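Local coordinates for putative hydrolase (Burkholderia cenocepacia, PDB 4X00), which probably acts as a hydrolase of the alpha/beta hydrolase fold, possibly an aryl esterase, at residues 137-142 and 231-236; 237-242 and 249-254. All coordinates share one frame; numbering follows the deposited sequence.

Contact 1: 137-142 and 231-236. With EDO (1,2-ethanediol), chain G.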
ATOM      1  N   ASP A 137       4.069  -5.530   4.491  1.00  7.93           N
ATOM      2  CA  ASP A 137       4.243  -6.502   3.406  1.00  7.31           C
ATOM      3  C   ASP A 137       4.534  -5.782   2.106  1.00  7.35           C
ATOM      4  O   ASP A 137       4.033  -6.140   1.035  1.00  8.54           O
ATOM      5  CB  ASP A 137       3.025  -7.422   3.312  1.00  8.47           C
ATOM      6  CG  ASP A 137       2.980  -8.354   4.497  1.00  8.10           C
ATOM      7  OD1 ASP A 137       2.537  -7.872   5.558  1.00  9.20           O
ATOM      8  OD2 ASP A 137       3.499  -9.507   4.419  1.00  8.89           O
ATOM      9  N   GLY A 138       5.364  -4.751   2.208  1.00  8.20           N
ATOM     10  CA  GLY A 138       5.672  -3.916   1.072  1.00  8.90           C
ATOM     11  C   GLY A 138       6.491  -4.589   0.001  1.00  9.13           C
ATOM     12  O   GLY A 138       7.415  -5.398   0.261  1.00 10.34           O
ATOM     13  N   VAL A 139       6.152  -4.263  -1.243  1.00  9.34           N
ATOM     14  CA  VAL A 139       7.089  -4.532  -2.307  1.00 10.39           C
ATOM     15  C   VAL A 139       8.329  -3.694  -2.063  1.00 10.91           C
ATOM     16  O   VAL A 139       8.216  -2.490  -1.828  1.00 12.00           O
ATOM     17  CB  VAL A 139       6.483  -4.215  -3.686  1.00 11.66           C
ATOM     18  CG1 VAL A 139       7.598  -4.230  -4.782  1.00 13.10           C
ATOM     19  CG2 VAL A 139       5.389  -5.227  -4.002  1.00 11.73           C
ATOM     20  N   ILE A 140       9.498  -4.332  -2.116  1.00 10.68           N
ATOM     21  CA  ILE A 140      10.776  -3.632  -2.048  1.00 12.07           C
ATOM     22  C   ILE A 140      11.259  -3.536  -3.492  1.00 13.09           C
ATOM     23  O   ILE A 140      11.213  -2.463  -4.097  1.00 13.48           O
ATOM     24  CB  ILE A 140      11.781  -4.344  -1.116  1.00 11.92           C
ATOM     25  CG1 ILE A 140      11.186  -4.451   0.303  1.00 11.60           C
ATOM     26  CG2 ILE A 140      13.115  -3.602  -1.118  1.00 12.99           C
ATOM     27  CD1 ILE A 140      10.745  -3.094   0.928  1.00 11.14           C
ATOM     28  N   GLU A 141      11.650  -4.665  -4.078  1.00 13.24           N
ATOM     29  CA  GLU A 141      11.837  -4.726  -5.528  1.00 14.68           C
ATOM     30  C   GLU A 141      11.012  -5.840  -6.106  1.00 15.79           C
ATOM     31  O   GLU A 141      10.749  -6.844  -5.441  1.00 15.78           O
ATOM     32  CB  GLU A 141      13.315  -4.929  -5.893  1.00 15.76           C
ATOM     33  CG  GLU A 141      14.169  -3.754  -5.450  1.00 17.29           C
ATOM     34  CD  GLU A 141      15.649  -4.042  -5.428  1.00 19.00           C
ATOM     35  OE1 GLU A 141      16.041  -5.172  -5.067  1.00 19.33           O
ATOM     36  OE2 GLU A 141      16.431  -3.117  -5.777  1.00 19.82           O
ATOM     37  N   LEU A 142      10.618  -5.667  -7.361  1.00 17.27           N
ATOM     38  CA  LEU A 142       9.882  -6.692  -8.079  1.00 18.51           C
ATOM     39  C   LEU A 142      10.865  -7.628  -8.769  1.00 19.62           C
ATOM     40  O   LEU A 142      11.127  -7.488  -9.957  1.00 21.23           O
ATOM     41  CB  LEU A 142       8.937  -6.048  -9.085  1.00 19.55           C
ATOM     42  CG  LEU A 142       7.839  -5.176  -8.492  1.00 21.69           C
ATOM     43  CD1 LEU A 142       7.215  -4.306  -9.585  1.00 23.10           C
ATOM     44  CD2 LEU A 142       6.779  -6.063  -7.852  1.00 22.97           C
ATOM     45  N   ALA A 231       2.216 -15.058   1.017  1.00  9.29           N
ATOM     46  CA  ALA A 231       2.243 -15.916  -0.174  1.00  9.95           C
ATOM     47  C   ALA A 231       2.484 -15.138  -1.457  1.00 10.16           C
ATOM     48  O   ALA A 231       2.487 -15.739  -2.526  1.00 11.88           O
ATOM     49  CB  ALA A 231       0.941 -16.717  -0.272  1.00 11.34           C
ATOM     50  N   LEU A 232       2.713 -13.826  -1.347  1.00  9.33           N
ATOM     51  CA  LEU A 232       2.891 -13.008  -2.540  1.00  9.27           C
ATOM     52  C   LEU A 232       4.232 -12.315  -2.532  1.00  9.54           C
ATOM     53  O   LEU A 232       4.935 -12.322  -3.547  1.00 10.49           O
ATOM     54  CB  LEU A 232       1.760 -11.989  -2.681  1.00  8.59           C
ATOM     55  CG  LEU A 232       0.426 -12.624  -3.078  1.00  8.94           C
ATOM     56  CD1 LEU A 232      -0.700 -11.636  -2.884  1.00  9.74           C
ATOM     57  CD2 LEU A 232       0.432 -13.131  -4.543  1.00 10.27           C
ATOM     58  N   VAL A 233       4.592 -11.719  -1.401  1.00  9.38           N
ATOM     59  CA  VAL A 233       5.901 -11.082  -1.265  1.00  9.96           C
ATOM     60  C   VAL A 233       6.725 -11.955  -0.328  1.00 10.55           C
ATOM     61  O   VAL A 233       6.215 -12.343   0.727  1.00 11.40           O
ATOM     62  CB  VAL A 233       5.775  -9.636  -0.719  1.00 10.75           C
ATOM     63  CG1 VAL A 233       7.157  -9.056  -0.402  1.00 11.92           C
ATOM     64  CG2 VAL A 233       5.039  -8.734  -1.737  1.00 10.70           C
ATOM     65  N   LYS A 234       7.956 -12.297  -0.716  1.00 10.71           N
ATOM     66  CA  LYS A 234       8.835 -13.096   0.146  1.00 10.87           C
ATOM     67  C   LYS A 234       9.308 -12.215   1.310  1.00 11.08           C
ATOM     68  O   LYS A 234      10.090 -11.284   1.119  1.00 12.08           O
ATOM     69  CB  LYS A 234      10.046 -13.658  -0.621  1.00 12.05           C
ATOM     70  CG  LYS A 234       9.686 -14.662  -1.734  1.00 13.66           C
ATOM     71  CD  LYS A 234      10.919 -15.042  -2.525  1.00 15.18           C
ATOM     72  CE  LYS A 234      10.611 -16.123  -3.542  1.00 16.08           C
ATOM     73  NZ  LYS A 234      11.812 -16.383  -4.368  1.00 18.42           N
ATOM     74  N   ALA A 235       8.814 -12.513   2.507  1.00 10.53           N
ATOM     75  CA  ALA A 235       8.995 -11.622   3.670  1.00 10.96           C
ATOM     76  C   ALA A 235      10.459 -11.466   4.073  1.00 11.79           C
ATOM     77  O   ALA A 235      10.976 -10.340   4.099  1.00 12.31           O
ATOM     78  CB  ALA A 235       8.178 -12.139   4.863  1.00 11.68           C
ATOM     79  N   LYS A 236      11.127 -12.567   4.406  1.00 12.69           N
ATOM     80  CA  LYS A 236      12.492 -12.395   4.885  1.00 13.66           C
ATOM     81  C   LYS A 236      13.439 -11.825   3.809  1.00 13.33           C
ATOM     82  O   LYS A 236      14.225 -10.936   4.114  1.00 13.91           O
ATOM     83  CB  LYS A 236      13.026 -13.710   5.463  1.00 15.46           C
ATOM     84  CG  LYS A 236      12.306 -14.084   6.756  1.00 17.53           C
ATOM     85  CD  LYS A 236      12.913 -15.327   7.372  1.00 20.14           C
ATOM     86  CE  LYS A 236      12.230 -15.666   8.685  1.00 23.27           C
ATOM     87  NZ  LYS A 236      12.903 -16.814   9.332  1.00 25.38           N
TER
HETATM   88  C1  EDO G 303       7.951 -16.584   2.012  1.00 24.68           C
HETATM   89  O1  EDO G 303       9.208 -15.938   1.826  1.00 21.22           O
HETATM   90  C2  EDO G 303       7.183 -15.963   3.169  1.00 19.85           C
HETATM   91  O2  EDO G 303       6.807 -14.626   2.880  1.00 14.88           O
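Val233 carries almost all of the contact that 231-236 makes with 137-142, and the chain leading up to it is fixed from outside the pair. At Leu232 and Val233 the backbone N atoms both bond to OD1 of Asp230, which pins the turn just before the touching side chain. The CA atoms of Val139 and Val233 lie 6.7 Å apart, and the CB of Val233 is aimed at the facing loop. Its two methyls then divide the work. CG1, anti to the backbone N (chi1 172°), lies 3.7 Å from Gly138 O, which is hydrogen-bonded to the hydroxyl of Tyr226. CG2 sits 3.9 Å from Asp137 O and meets CG2 of Val139 at 4.2 Å, the two valine side chains crossing at about a right angle. Only 140 Å² is buried, both sides summed, which fits a contact of methyls against two carbonyls and one methyl.

In fold terms, two loops following the C-terminal ends of the neighbouring parallel strands 132-136 and 222-227 meet here, next to a pattern that resembles the Ser-His-Asp triad of alpha/beta hydrolases: Ser112, Asp230 and His259. Asp137 lies beside this probable site: its side chain touches His259, and its OD2 is hydrogen-bonded to Gly227 N.

Lys234 follows as the N-cap of helix 235-245, its carbonyl O hydrogen-bonded to the hydroxyl of Ser238. A 1,2-ethanediol molecule, probably from the crystallisation liquor, rests beside it, with O1 3.3 Å from Lys234 CA. Ala235 opens the helix, and its backbone N donates to the diol's O2 at 2.9 Å in a fairly straight bond (161° at the hydrogen). The diol is also hydrogen-bonded to Asp230 O.

Contact 2: 237-242 and 249-254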
ATOM      1  N   PRO A 237      13.339 -12.279   2.547  1.00 13.45           N
ATOM      2  CA  PRO A 237      14.260 -11.692   1.566  1.00 13.07           C
ATOM      3  C   PRO A 237      13.965 -10.216   1.287  1.00 13.28           C
ATOM      4  O   PRO A 237      14.897  -9.459   1.062  1.00 14.48           O
ATOM      5  CB  PRO A 237      14.029 -12.554   0.320  1.00 14.23           C
ATOM      6  CG  PRO A 237      13.595 -13.898   0.885  1.00 14.42           C
ATOM      7  CD  PRO A 237      12.727 -13.533   2.055  1.00 13.97           C
ATOM      8  N   SER A 238      12.701  -9.809   1.326  1.00 12.11           N
ATOM      9  CA  SER A 238      12.378  -8.406   1.124  1.00 11.62           C
ATOM     10  C   SER A 238      12.911  -7.556   2.274  1.00 11.45           C
ATOM     11  O   SER A 238      13.490  -6.492   2.048  1.00 12.71           O
ATOM     12  CB  SER A 238      10.875  -8.246   0.975  1.00 11.50           C
ATOM     13  OG  SER A 238      10.459  -8.806  -0.262  1.00 12.40           O
ATOM     14  N   ILE A 239      12.691  -8.015   3.507  1.00 10.18           N
ATOM     15  CA  ILE A 239      13.204  -7.316   4.678  1.00 10.99           C
ATOM     16  C   ILE A 239      14.720  -7.213   4.605  1.00 11.81           C
ATOM     17  O   ILE A 239      15.286  -6.143   4.848  1.00 12.11           O
ATOM     18  CB  ILE A 239      12.762  -8.018   5.972  1.00 11.24           C
ATOM     19  CG1 ILE A 239      11.265  -7.790   6.197  1.00 11.52           C
ATOM     20  CG2 ILE A 239      13.545  -7.453   7.191  1.00 12.57           C
ATOM     21  CD1 ILE A 239      10.671  -8.701   7.241  1.00 12.25           C
ATOM     22  N   ALA A 240      15.382  -8.300   4.225  1.00 12.41           N
ATOM     23  CA  ALA A 240      16.842  -8.308   4.197  1.00 13.70           C
ATOM     24  C   ALA A 240      17.363  -7.356   3.126  1.00 13.47           C
ATOM     25  O   ALA A 240      18.341  -6.639   3.356  1.00 14.02           O
ATOM     26  CB  ALA A 240      17.377  -9.733   3.977  1.00 14.25           C
ATOM     27  N   ARG A 241      16.713  -7.315   1.969  1.00 13.68           N
ATOM     28  CA  ARG A 241      17.115  -6.388   0.923  1.00 13.62           C
ATOM     29  C   ARG A 241      16.939  -4.946   1.393  1.00 13.32           C
ATOM     30  O   ARG A 241      17.828  -4.124   1.216  1.00 13.55           O
ATOM     31  CB  ARG A 241      16.303  -6.633  -0.354  1.00 13.40           C
ATOM     32  CG  ARG A 241      16.556  -5.616  -1.446  1.00 14.83           C
ATOM     33  CD  ARG A 241      17.989  -5.592  -1.936  1.00 16.62           C
ATOM     34  NE  ARG A 241      18.061  -4.708  -3.091  1.00 17.99           N
ATOM     35  CZ  ARG A 241      19.121  -3.988  -3.442  1.00 19.38           C
ATOM     36  NH1 ARG A 241      20.243  -4.029  -2.731  1.00 20.45           N
ATOM     37  NH2 ARG A 241      19.039  -3.214  -4.516  1.00 19.47           N
ATOM     38  N   ALA A 242      15.806  -4.651   2.025  1.00 12.12           N
ATOM     39  CA  ALA A 242      15.595  -3.304   2.539  1.00 12.09           C
ATOM     40  C   ALA A 242      16.617  -2.915   3.596  1.00 12.77           C
ATOM     41  O   ALA A 242      17.110  -1.777   3.569  1.00 13.04           O
ATOM     42  CB  ALA A 242      14.189  -3.169   3.090  1.00 12.15           C
ATOM     43  N   ILE A 249      16.448   0.595   9.252  1.00 11.12           N
ATOM     44  CA  ILE A 249      15.116  -0.018   9.207  1.00 11.44           C
ATOM     45  C   ILE A 249      14.921  -0.987  10.374  1.00 12.44           C
ATOM     46  O   ILE A 249      15.807  -1.793  10.680  1.00 13.24           O
ATOM     47  CB  ILE A 249      14.924  -0.750   7.870  1.00 11.51           C
ATOM     48  CG1 ILE A 249      14.704   0.306   6.791  1.00 12.39           C
ATOM     49  CG2 ILE A 249      13.741  -1.721   7.897  1.00 12.63           C
ATOM     50  CD1 ILE A 249      14.704  -0.239   5.380  1.00 13.95           C
ATOM     51  N   ARG A 250      13.758  -0.910  11.005  1.00 12.14           N
ATOM     52  CA  ARG A 250      13.332  -1.902  11.974  1.00 13.28           C
ATOM     53  C   ARG A 250      12.271  -2.788  11.317  1.00 10.97           C
ATOM     54  O   ARG A 250      11.522  -2.320  10.460  1.00 11.35           O
ATOM     55  CB  ARG A 250      12.729  -1.249  13.212  1.00 17.39           C
ATOM     56  N   SER A 251      12.190  -4.047  11.722  1.00 11.46           N
ATOM     57  CA  SER A 251      11.213  -4.945  11.146  1.00 11.88           C
ATOM     58  C   SER A 251      10.564  -5.814  12.204  1.00 12.49           C
ATOM     59  O   SER A 251      11.106  -6.028  13.300  1.00 13.60           O
ATOM     60  CB  SER A 251      11.858  -5.816  10.072  1.00 12.96           C
ATOM     61  OG  SER A 251      12.858  -6.629  10.644  1.00 13.44           O
ATOM     62  N   GLU A 252       9.385  -6.330  11.867  1.00 12.31           N
ATOM     63  CA  GLU A 252       8.688  -7.292  12.702  1.00 14.12           C
ATOM     64  C   GLU A 252       8.032  -8.303  11.779  1.00 12.41           C
ATOM     65  O   GLU A 252       7.469  -7.933  10.764  1.00 12.68           O
ATOM     66  CB  GLU A 252       7.614  -6.620  13.575  1.00 18.48           C
ATOM     67  CG  GLU A 252       8.077  -5.509  14.475  1.00 23.70           C
ATOM     68  CD  GLU A 252       8.820  -5.999  15.690  1.00 27.77           C
ATOM     69  OE1 GLU A 252       8.950  -7.229  15.865  1.00 26.85           O
ATOM     70  OE2 GLU A 252       9.277  -5.136  16.479  1.00 31.96           O
ATOM     71  N   LEU A 253       8.106  -9.564  12.151  1.00 12.50           N
ATOM     72  CA  LEU A 253       7.423 -10.641  11.454  1.00 13.21           C
ATOM     73  C   LEU A 253       6.237 -11.091  12.268  1.00 12.80           C
ATOM     74  O   LEU A 253       6.387 -11.426  13.449  1.00 14.70           O
ATOM     75  CB  LEU A 253       8.352 -11.838  11.227  1.00 15.85           C
ATOM     76  CG  LEU A 253       9.400 -11.718  10.154  1.00 17.74           C
ATOM     77  CD1 LEU A 253      10.383 -12.861  10.270  1.00 20.26           C
ATOM     78  CD2 LEU A 253       8.744 -11.709   8.764  1.00 18.20           C
ATOM     79  N   TYR A 254       5.065 -11.150  11.651  1.00 10.86           N
ATOM     80  CA  TYR A 254       3.876 -11.709  12.287  1.00 11.00           C
ATOM     81  C   TYR A 254       3.829 -13.173  11.880  1.00 11.32           C
ATOM     82  O   TYR A 254       3.466 -13.496  10.723  1.00 11.79           O
ATOM     83  CB  TYR A 254       2.595 -10.994  11.820  1.00 11.32           C
ATOM     84  CG  TYR A 254       2.359  -9.580  12.333  1.00 10.33           C
ATOM     85  CD1 TYR A 254       3.392  -8.765  12.804  1.00 10.47           C
ATOM     86  CD2 TYR A 254       1.071  -9.063  12.342  1.00 10.10           C
ATOM     87  CE1 TYR A 254       3.124  -7.459  13.256  1.00 10.33           C
ATOM     88  CE2 TYR A 254       0.805  -7.788  12.800  1.00  9.76           C
ATOM     89  CZ  TYR A 254       1.821  -6.988  13.260  1.00  9.75           C
ATOM     90  OH  TYR A 254       1.492  -5.714  13.709  1.00 11.73           O
TER
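Ile239 faces the strand with both of its branches, and each finds a different partner. CG2, on the side away from the backbone N, reaches Ser251, at 3.7 Å from its CB and 3.6 Å from its OG. The other branch, CG1, leaves beside the backbone N (chi1 -72°) and continues extended (chi2 166°), which sends CD1 toward the later part of the strand, where it meets CD2 of Leu253 at 3.9 Å. These two side chains cross obliquely. Leu253 does not aim its CB straight at the helix; it is the CD2 methyl that closes the distance.

One helical turn further on, Ala242 also directs its CB at the strand. Here the longer partner comes from the other side: CD1 of Ile249 lies 3.8 Å from Ala242 CB and 3.4 Å from Ala242 O, so one methyl packs against both the side chain and the carbonyl of the alanine. The CA atoms of Ala242 and Ile249 lie 7.4 Å apart and those of Ile239 and Ser251 7.2 Å, an almost even spacing.

Ser251 contributes surface to this otherwise apolar interface, but its polar end is held elsewhere: OG is hydrogen-bonded to NZ of Lys243. Tyr226 and Leu224 of the adjoining strand 222-227 extend the bed on which the helix lies, touching Ile239 and Ala242 respectively.

The pairing of Ile239 with Ser251 and of Ala242 with Ile249 shows helix and strand running in opposite directions. That is the geometry of a beta-alpha-beta crossover, in which helix 235-245 leads from strand 222-227 to its parallel neighbour 250-254, the outermost strand at this end of the alpha/beta hydrolase sheet.

Along the chain, strand 132-136 runs into 137-142, and contact 1 closes a long excursion of 88 residues, half of them helical, when 231-236 returns beside it. Contact 2 opens only afterwards and closes a short span, only six residues lying between 237-242 and 249-254, the first three still helical, so the two follow in series, neither nested nor crossed. Their centres are about 9 Å apart, and helix 235-245 serves both: its start belongs to contact 1 and its middle to contact 2. Glu141 OE1 ties them further by a 2.9 Å salt bridge to Arg241 NE, while Ile140 packs on Ser238. Together they connect the loop after strand 132-136, through the helix, to the sheet's outermost strand 250-254.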